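Local coordinates for protein aspartate-semialdehyde dehydrogenase 2 (Vibrio cholerae, PDB 2QZ9) that catalyses the NADPH-dependent reductive dephosphorylation of L-aspartyl-4-phosphate to L-aspartate-semialdehyde, a step toward lysine, methionine and threonine, at residues V15-L20 / E42-R47; A166-L171 / V240-A245. All coordinates share one frame; numbering follows the deposited sequence.

Contact 1: V15-L20 / E42-R47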
ATOM      1  N   VAL A  15      -4.659 -16.641 -17.166  1.00 31.46           N
ATOM      2  CA  VAL A  15      -5.717 -15.858 -17.813  1.00 31.05           C
ATOM      3  C   VAL A  15      -6.424 -16.638 -18.929  1.00 30.40           C
ATOM      4  O   VAL A  15      -7.628 -16.574 -19.033  1.00 29.50           O
ATOM      5  CB  VAL A  15      -5.236 -14.483 -18.341  1.00 30.96           C
ATOM      6  CG1 VAL A  15      -6.360 -13.798 -19.155  1.00 29.90           C
ATOM      7  CG2 VAL A  15      -4.780 -13.582 -17.180  1.00 31.43           C
ATOM      8  N   GLY A  16      -5.666 -17.349 -19.765  1.00 30.46           N
ATOM      9  CA  GLY A  16      -6.264 -18.199 -20.799  1.00 30.61           C
ATOM     10  C   GLY A  16      -7.191 -19.226 -20.165  1.00 31.12           C
ATOM     11  O   GLY A  16      -8.307 -19.416 -20.635  1.00 31.17           O
ATOM     12  N   GLU A  17      -6.737 -19.865 -19.078  1.00 31.18           N
ATOM     13  CA  GLU A  17      -7.551 -20.869 -18.376  1.00 32.21           C
ATOM     14  C   GLU A  17      -8.822 -20.261 -17.800  1.00 31.48           C
ATOM     15  O   GLU A  17      -9.889 -20.869 -17.866  1.00 31.61           O
ATOM     16  CB  GLU A  17      -6.746 -21.613 -17.292  1.00 31.83           C
ATOM     17  CG  GLU A  17      -5.786 -22.661 -17.854  1.00 33.39           C
ATOM     18  CD  GLU A  17      -4.898 -23.335 -16.785  1.00 34.82           C
ATOM     19  OE1 GLU A  17      -4.079 -24.211 -17.163  1.00 36.60           O
ATOM     20  OE2 GLU A  17      -4.995 -22.983 -15.574  1.00 38.47           O
ATOM     21  N   THR A  18      -8.700 -19.053 -17.250  1.00 31.04           N
ATOM     22  CA  THR A  18      -9.844 -18.318 -16.710  1.00 30.35           C
ATOM     23  C   THR A  18     -10.805 -17.831 -17.793  1.00 30.19           C
ATOM     24  O   THR A  18     -12.001 -17.790 -17.561  1.00 30.07           O
ATOM     25  CB  THR A  18      -9.388 -17.117 -15.848  1.00 30.32           C
ATOM     26  OG1 THR A  18      -8.581 -17.593 -14.768  1.00 31.16           O
ATOM     27  CG2 THR A  18     -10.563 -16.363 -15.287  1.00 27.52           C
ATOM     28  N   MET A  19     -10.284 -17.438 -18.954  1.00 30.48           N
ATOM     29  CA  MET A  19     -11.133 -17.052 -20.093  1.00 30.83           C
ATOM     30  C   MET A  19     -12.081 -18.197 -20.471  1.00 31.10           C
ATOM     31  O   MET A  19     -13.256 -17.963 -20.713  1.00 30.99           O
ATOM     32  CB  MET A  19     -10.295 -16.663 -21.306  1.00 30.45           C
ATOM     33  CG  MET A  19      -9.915 -15.187 -21.383  1.00 31.73           C
ATOM     34  SD  MET A  19      -8.549 -14.963 -22.519  1.00 30.62           S
ATOM     35  CE  MET A  19      -8.222 -13.202 -22.380  1.00 30.12           C
ATOM     36  N   LEU A  20     -11.549 -19.417 -20.525  1.00 31.72           N
ATOM     37  CA  LEU A  20     -12.361 -20.621 -20.723  1.00 32.66           C
ATOM     38  C   LEU A  20     -13.457 -20.726 -19.640  1.00 33.22           C
ATOM     39  O   LEU A  20     -14.637 -20.833 -19.976  1.00 32.94           O
ATOM     40  CB  LEU A  20     -11.481 -21.884 -20.757  1.00 32.23           C
ATOM     41  CG  LEU A  20     -12.135 -23.257 -21.042  1.00 33.04           C
ATOM     42  CD1 LEU A  20     -11.208 -24.173 -21.816  1.00 32.89           C
ATOM     43  CD2 LEU A  20     -12.599 -23.952 -19.749  1.00 36.04           C
ATOM     44  N   GLU A  42       0.997 -28.397 -26.446  1.00 61.31           N
ATOM     45  CA  GLU A  42       0.172 -29.199 -27.351  1.00 60.92           C
ATOM     46  C   GLU A  42      -0.191 -30.566 -26.760  1.00 60.26           C
ATOM     47  O   GLU A  42       0.678 -31.286 -26.257  1.00 60.57           O
ATOM     48  CB  GLU A  42       0.887 -29.366 -28.699  1.00 61.12           C
ATOM     49  CG  GLU A  42       0.223 -30.336 -29.656  1.00 61.94           C
ATOM     50  CD  GLU A  42       0.489 -30.003 -31.107  1.00 63.47           C
ATOM     51  OE1 GLU A  42      -0.496 -29.804 -31.860  1.00 63.35           O
ATOM     52  OE2 GLU A  42       1.679 -29.931 -31.490  1.00 64.21           O
ATOM     53  N   GLY A  43      -1.478 -30.910 -26.818  1.00 59.20           N
ATOM     54  CA  GLY A  43      -1.959 -32.202 -26.322  1.00 57.79           C
ATOM     55  C   GLY A  43      -2.575 -32.156 -24.935  1.00 56.72           C
ATOM     56  O   GLY A  43      -3.278 -33.092 -24.529  1.00 56.97           O
ATOM     57  N   LYS A  44      -2.302 -31.074 -24.200  1.00 55.32           N
ATOM     58  CA  LYS A  44      -2.955 -30.820 -22.924  1.00 53.64           C
ATOM     59  C   LYS A  44      -4.461 -30.758 -23.168  1.00 52.23           C
ATOM     60  O   LYS A  44      -4.902 -30.405 -24.267  1.00 51.93           O
ATOM     61  CB  LYS A  44      -2.450 -29.523 -22.284  1.00 53.97           C
ATOM     62  CG  LYS A  44      -2.107 -29.688 -20.801  1.00 55.58           C
ATOM     63  CD  LYS A  44      -2.607 -28.541 -19.915  1.00 57.25           C
ATOM     64  CE  LYS A  44      -2.746 -29.019 -18.464  1.00 58.25           C
ATOM     65  NZ  LYS A  44      -3.138 -27.940 -17.510  1.00 59.30           N
ATOM     66  N   THR A  45      -5.234 -31.135 -22.154  1.00 50.33           N
ATOM     67  CA  THR A  45      -6.688 -31.195 -22.254  1.00 48.80           C
ATOM     68  C   THR A  45      -7.365 -30.281 -21.234  1.00 47.55           C
ATOM     69  O   THR A  45      -6.870 -30.105 -20.115  1.00 47.47           O
ATOM     70  CB  THR A  45      -7.211 -32.638 -22.035  1.00 48.91           C
ATOM     71  OG1 THR A  45      -6.753 -33.120 -20.766  1.00 49.01           O
ATOM     72  CG2 THR A  45      -6.736 -33.575 -23.153  1.00 48.51           C
ATOM     73  N   TYR A  46      -8.499 -29.715 -21.636  1.00 46.04           N
ATOM     74  CA  TYR A  46      -9.361 -28.913 -20.772  1.00 44.79           C
ATOM     75  C   TYR A  46     -10.800 -29.272 -21.103  1.00 44.80           C
ATOM     76  O   TYR A  46     -11.088 -29.707 -22.227  1.00 44.55           O
ATOM     77  CB  TYR A  46      -9.128 -27.410 -21.009  1.00 43.95           C
ATOM     78  CG  TYR A  46      -7.792 -26.906 -20.504  1.00 42.91           C
ATOM     79  CD1 TYR A  46      -6.691 -26.842 -21.343  1.00 41.58           C
ATOM     80  CD2 TYR A  46      -7.635 -26.507 -19.172  1.00 42.39           C
ATOM     81  CE1 TYR A  46      -5.463 -26.391 -20.871  1.00 41.80           C
ATOM     82  CE2 TYR A  46      -6.424 -26.055 -18.690  1.00 40.67           C
ATOM     83  CZ  TYR A  46      -5.340 -25.992 -19.540  1.00 42.13           C
ATOM     84  OH  TYR A  46      -4.127 -25.549 -19.052  1.00 41.16           O
ATOM     85  N   ARG A  47     -11.702 -29.076 -20.142  1.00 44.53           N
ATOM     86  CA  ARG A  47     -13.114 -29.360 -20.349  1.00 44.97           C
ATOM     87  C   ARG A  47     -13.880 -28.080 -20.608  1.00 44.19           C
ATOM     88  O   ARG A  47     -13.795 -27.126 -19.836  1.00 44.34           O
ATOM     89  CB  ARG A  47     -13.734 -30.079 -19.137  1.00 45.74           C
ATOM     90  CG  ARG A  47     -12.791 -30.990 -18.346  1.00 49.63           C
ATOM     91  CD  ARG A  47     -12.866 -32.457 -18.779  1.00 55.79           C
ATOM     92  NE  ARG A  47     -14.138 -33.081 -18.405  1.00 58.77           N
ATOM     93  CZ  ARG A  47     -15.023 -33.557 -19.277  1.00 60.87           C
ATOM     94  NH1 ARG A  47     -14.777 -33.492 -20.585  1.00 61.05           N
ATOM     95  NH2 ARG A  47     -16.155 -34.108 -18.843  1.00 61.46           N
TER
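Glu17 and Tyr46 meet because each turns its CG anti to its own carbonyl carbon (chi1 -76° and -70°), and the glutamate chain then runs extended beyond CG to meet the phenol. The setting is the Rossmann-type nucleotide-binding domain: helix 14-25 is the crossover of the first beta-alpha-beta unit, between parallel strands 4-9 and 30-37, while strand 45-48 forms an outer margin of the same sheet, antiparallel to 51-57. The helix axis lies 10.3 Å from that of the edge strand, a gap spanned by side chains. The Glu17 and Tyr46 side chains cross at about a right angle, with carboxylate and ring planes 59° apart. Glu17 OE1 comes in at the edge of the Tyr46 ring, near its plane, and accepts a hydrogen bond from the phenol OH; the modelled OH-OE1 separation of 2.3 Å is doubtfully short. Behind it the aliphatic part of the glutamate also touches the ring, CG being 3.6 Å from CE2. Lys44 closes the group: its NZ donates to Tyr46 OH at 3.0 Å and makes a long salt bridge to Glu17 OE1 at 3.9 Å. The phenol oxygen thus has partners in both segments, although the length of the glutamate bond is uncertain, and the ammonium charge may help stabilise the carboxylate at this surface-lying contact.

One helical turn on, buried Leu20 supplies the apolar part, touching the root of the tyrosine where Glu17 meets its end. Leu33 and Leu35 of strand 30-37 also touch Leu20, and Leu35 packs against Tyr46, so the sheet continues this layer beneath the helix. The two methyls of Leu20 divide their targets: CD1 lies 3.9 Å from Tyr46 CB, and CD2 lies 3.4 Å from the carbonyl O of Arg47.

Contact 2: A166-L171 / V240-A245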
ATOM      1  N   ALA A 166       5.666 -17.417 -12.004  1.00 50.50           N
ATOM      2  CA  ALA A 166       7.007 -17.122 -11.500  1.00 50.66           C
ATOM      3  C   ALA A 166       6.995 -16.184 -10.279  1.00 50.81           C
ATOM      4  O   ALA A 166       7.930 -16.196  -9.475  1.00 50.99           O
ATOM      5  CB  ALA A 166       7.869 -16.544 -12.609  1.00 50.63           C
ATOM      6  N   GLY A 167       5.941 -15.372 -10.155  1.00 50.70           N
ATOM      7  CA  GLY A 167       5.756 -14.491  -8.999  1.00 50.13           C
ATOM      8  C   GLY A 167       5.121 -15.208  -7.815  1.00 49.97           C
ATOM      9  O   GLY A 167       5.602 -15.092  -6.688  1.00 49.65           O
ATOM     10  N   ILE A 168       4.039 -15.937  -8.091  1.00 49.83           N
ATOM     11  CA  ILE A 168       3.339 -16.785  -7.120  1.00 50.16           C
ATOM     12  C   ILE A 168       4.267 -17.801  -6.431  1.00 51.00           C
ATOM     13  O   ILE A 168       4.233 -17.969  -5.198  1.00 50.56           O
ATOM     14  CB  ILE A 168       2.160 -17.541  -7.802  1.00 50.00           C
ATOM     15  CG1 ILE A 168       1.130 -16.553  -8.356  1.00 49.62           C
ATOM     16  CG2 ILE A 168       1.502 -18.536  -6.839  1.00 50.00           C
ATOM     17  CD1 ILE A 168      -0.099 -17.194  -8.987  1.00 49.58           C
ATOM     18  N   ASP A 169       5.093 -18.469  -7.234  1.00 51.68           N
ATOM     19  CA  ASP A 169       6.013 -19.470  -6.723  1.00 52.51           C
ATOM     20  C   ASP A 169       7.107 -18.809  -5.918  1.00 52.94           C
ATOM     21  O   ASP A 169       7.633 -19.404  -4.975  1.00 53.07           O
ATOM     22  CB  ASP A 169       6.628 -20.276  -7.868  1.00 52.83           C
ATOM     23  CG  ASP A 169       5.606 -21.140  -8.598  1.00 53.82           C
ATOM     24  OD1 ASP A 169       5.847 -21.437  -9.794  1.00 55.26           O
ATOM     25  OD2 ASP A 169       4.571 -21.513  -7.988  1.00 53.70           O
ATOM     26  N   GLU A 170       7.457 -17.579  -6.289  1.00 53.24           N
ATOM     27  CA  GLU A 170       8.459 -16.845  -5.535  1.00 53.71           C
ATOM     28  C   GLU A 170       7.921 -16.479  -4.162  1.00 54.11           C
ATOM     29  O   GLU A 170       8.640 -16.614  -3.172  1.00 54.39           O
ATOM     30  CB  GLU A 170       8.956 -15.615  -6.279  1.00 53.50           C
ATOM     31  CG  GLU A 170      10.181 -15.014  -5.642  1.00 54.21           C
ATOM     32  CD  GLU A 170      11.195 -14.533  -6.646  1.00 55.35           C
ATOM     33  OE1 GLU A 170      11.494 -15.281  -7.605  1.00 57.23           O
ATOM     34  OE2 GLU A 170      11.714 -13.412  -6.464  1.00 55.24           O
ATOM     35  N   LEU A 171       6.658 -16.053  -4.106  1.00 54.24           N
ATOM     36  CA  LEU A 171       6.016 -15.726  -2.835  1.00 54.54           C
ATOM     37  C   LEU A 171       5.896 -16.951  -1.932  1.00 55.25           C
ATOM     38  O   LEU A 171       6.423 -16.938  -0.825  1.00 55.49           O
ATOM     39  CB  LEU A 171       4.640 -15.059  -3.023  1.00 54.18           C
ATOM     40  CG  LEU A 171       3.886 -14.690  -1.730  1.00 53.64           C
ATOM     41  CD1 LEU A 171       4.723 -13.801  -0.787  1.00 52.27           C
ATOM     42  CD2 LEU A 171       2.538 -14.049  -2.028  1.00 53.56           C
ATOM     43  N   VAL A 240       0.636 -10.746  -1.476  1.00 34.65           N
ATOM     44  CA  VAL A 240      -0.717 -11.249  -1.651  1.00 35.42           C
ATOM     45  C   VAL A 240      -0.709 -12.117  -2.916  1.00 36.39           C
ATOM     46  O   VAL A 240       0.068 -11.848  -3.831  1.00 36.57           O
ATOM     47  CB  VAL A 240      -1.715 -10.070  -1.797  1.00 35.18           C
ATOM     48  CG1 VAL A 240      -3.128 -10.558  -2.055  1.00 34.19           C
ATOM     49  CG2 VAL A 240      -1.665  -9.179  -0.541  1.00 35.57           C
ATOM     50  N   PHE A 241      -1.555 -13.149  -2.955  1.00 37.14           N
ATOM     51  CA  PHE A 241      -1.570 -14.083  -4.083  1.00 37.66           C
ATOM     52  C   PHE A 241      -2.372 -13.544  -5.251  1.00 37.43           C
ATOM     53  O   PHE A 241      -1.791 -13.277  -6.306  1.00 37.14           O
ATOM     54  CB  PHE A 241      -2.022 -15.500  -3.665  1.00 37.96           C
ATOM     55  CG  PHE A 241      -0.952 -16.278  -2.938  1.00 39.27           C
ATOM     56  CD1 PHE A 241      -1.129 -16.670  -1.621  1.00 39.95           C
ATOM     57  CD2 PHE A 241       0.251 -16.586  -3.571  1.00 40.37           C
ATOM     58  CE1 PHE A 241      -0.127 -17.368  -0.940  1.00 41.25           C
ATOM     59  CE2 PHE A 241       1.258 -17.284  -2.904  1.00 42.25           C
ATOM     60  CZ  PHE A 241       1.066 -17.676  -1.578  1.00 41.14           C
ATOM     61  N   TYR A 242      -3.679 -13.360  -5.037  1.00 37.09           N
ATOM     62  CA  TYR A 242      -4.620 -12.891  -6.058  1.00 37.17           C
ATOM     63  C   TYR A 242      -5.345 -11.612  -5.626  1.00 35.64           C
ATOM     64  O   TYR A 242      -5.516 -11.359  -4.426  1.00 35.40           O
ATOM     65  CB  TYR A 242      -5.642 -13.994  -6.379  1.00 39.23           C
ATOM     66  CG  TYR A 242      -5.004 -15.372  -6.435  1.00 42.40           C
ATOM     67  CD1 TYR A 242      -4.253 -15.771  -7.545  1.00 44.08           C
ATOM     68  CD2 TYR A 242      -5.125 -16.257  -5.364  1.00 44.18           C
ATOM     69  CE1 TYR A 242      -3.648 -17.031  -7.592  1.00 45.56           C
ATOM     70  CE2 TYR A 242      -4.531 -17.518  -5.400  1.00 46.16           C
ATOM     71  CZ  TYR A 242      -3.791 -17.893  -6.515  1.00 45.19           C
ATOM     72  OH  TYR A 242      -3.206 -19.137  -6.548  1.00 45.76           O
ATOM     73  N   GLY A 243      -5.768 -10.822  -6.613  1.00 33.23           N
ATOM     74  CA  GLY A 243      -6.464  -9.551  -6.385  1.00 31.15           C
ATOM     75  C   GLY A 243      -5.526  -8.352  -6.280  1.00 30.04           C
ATOM     76  O   GLY A 243      -4.444  -8.448  -5.717  1.00 29.44           O
ATOM     77  N   HIS A 244      -5.941  -7.213  -6.826  1.00 28.87           N
ATOM     78  CA  HIS A 244      -5.221  -5.962  -6.587  1.00 27.95           C
ATOM     79  C   HIS A 244      -6.122  -5.030  -5.815  1.00 27.70           C
ATOM     80  O   HIS A 244      -7.327  -5.069  -5.973  1.00 27.45           O
ATOM     81  CB  HIS A 244      -4.798  -5.274  -7.886  1.00 27.33           C
ATOM     82  CG  HIS A 244      -3.801  -6.046  -8.685  1.00 26.55           C
ATOM     83  ND1 HIS A 244      -3.593  -5.820 -10.033  1.00 27.62           N
ATOM     84  CD2 HIS A 244      -2.958  -7.041  -8.337  1.00 23.73           C
ATOM     85  CE1 HIS A 244      -2.653  -6.636 -10.472  1.00 24.79           C
ATOM     86  NE2 HIS A 244      -2.254  -7.391  -9.464  1.00 26.96           N
ATOM     87  N   ALA A 245      -5.517  -4.196  -4.980  1.00 27.37           N
ATOM     88  CA  ALA A 245      -6.235  -3.167  -4.257  1.00 26.91           C
ATOM     89  C   ALA A 245      -5.591  -1.823  -4.579  1.00 26.54           C
ATOM     90  O   ALA A 245      -4.401  -1.758  -4.872  1.00 26.55           O
ATOM     91  CB  ALA A 245      -6.178  -3.444  -2.768  1.00 26.97           C
TER
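Ile168, on helix 165-179, faces Phe241 in the loop leading into strand 244-252, and their CA atoms, 6.4 Å apart, are the nearest CA pair across the segments. The two branches of Ile168 touch different aromatic side chains. With chi1 at -62°, CG2 stands anti to the backbone N and lies 4.0 Å from Phe241 CD2, whereas the other branch carries CD1 to within 3.8 Å of Tyr242 CE1. The Ile168 carbonyl O lies in the plane of the Phe241 ring at its edge, 3.8 Å from CE2. Leu171, one turn further along, takes a face of the same ring: CD2 sits 3.8 Å from the centroid and 22° off the normal, a CH-pi contact. The same methyl is 3.8 Å from Val240 O. One helix thus touches Phe241 both at its edge and over a face, and the CB of Phe241 rests on a face of the Tyr242 ring. Phe195 of the second subunit adds to this packing, its ring meeting that of Phe241 and its side chain also touching Leu171 and Val240, which places the cluster at the dimer interface. The loop packed on the helix leads into the strand carrying His244, the predicted proton acceptor, and Ile168 touches Ser161, a predicted NADP(+) residue, consistent with apolar packing beside the cofactor site of the dimerisation domain.

In the fold
The two contacts follow one another along the chain and belong to different domains, contact 1 to the nucleotide-binding domain and contact 2 to the dimerisation domain. Their centres lie about 21 Å apart and their nearest atoms about 9 Å, so the contacts do not touch. Predicted NADP(+) positions relate them: contact 1 contains Val15 and has the Lys44 side chain about 5 Å from that of Ser41, whereas in contact 2 the side chain of Ile168 is about 4 Å from that of Ser161 and that of Tyr242 about 5 Å from that of Asn315. The side chain of Glu17 lies about 12 Å from that of Ser161, consistent with a cofactor site formed between the domains.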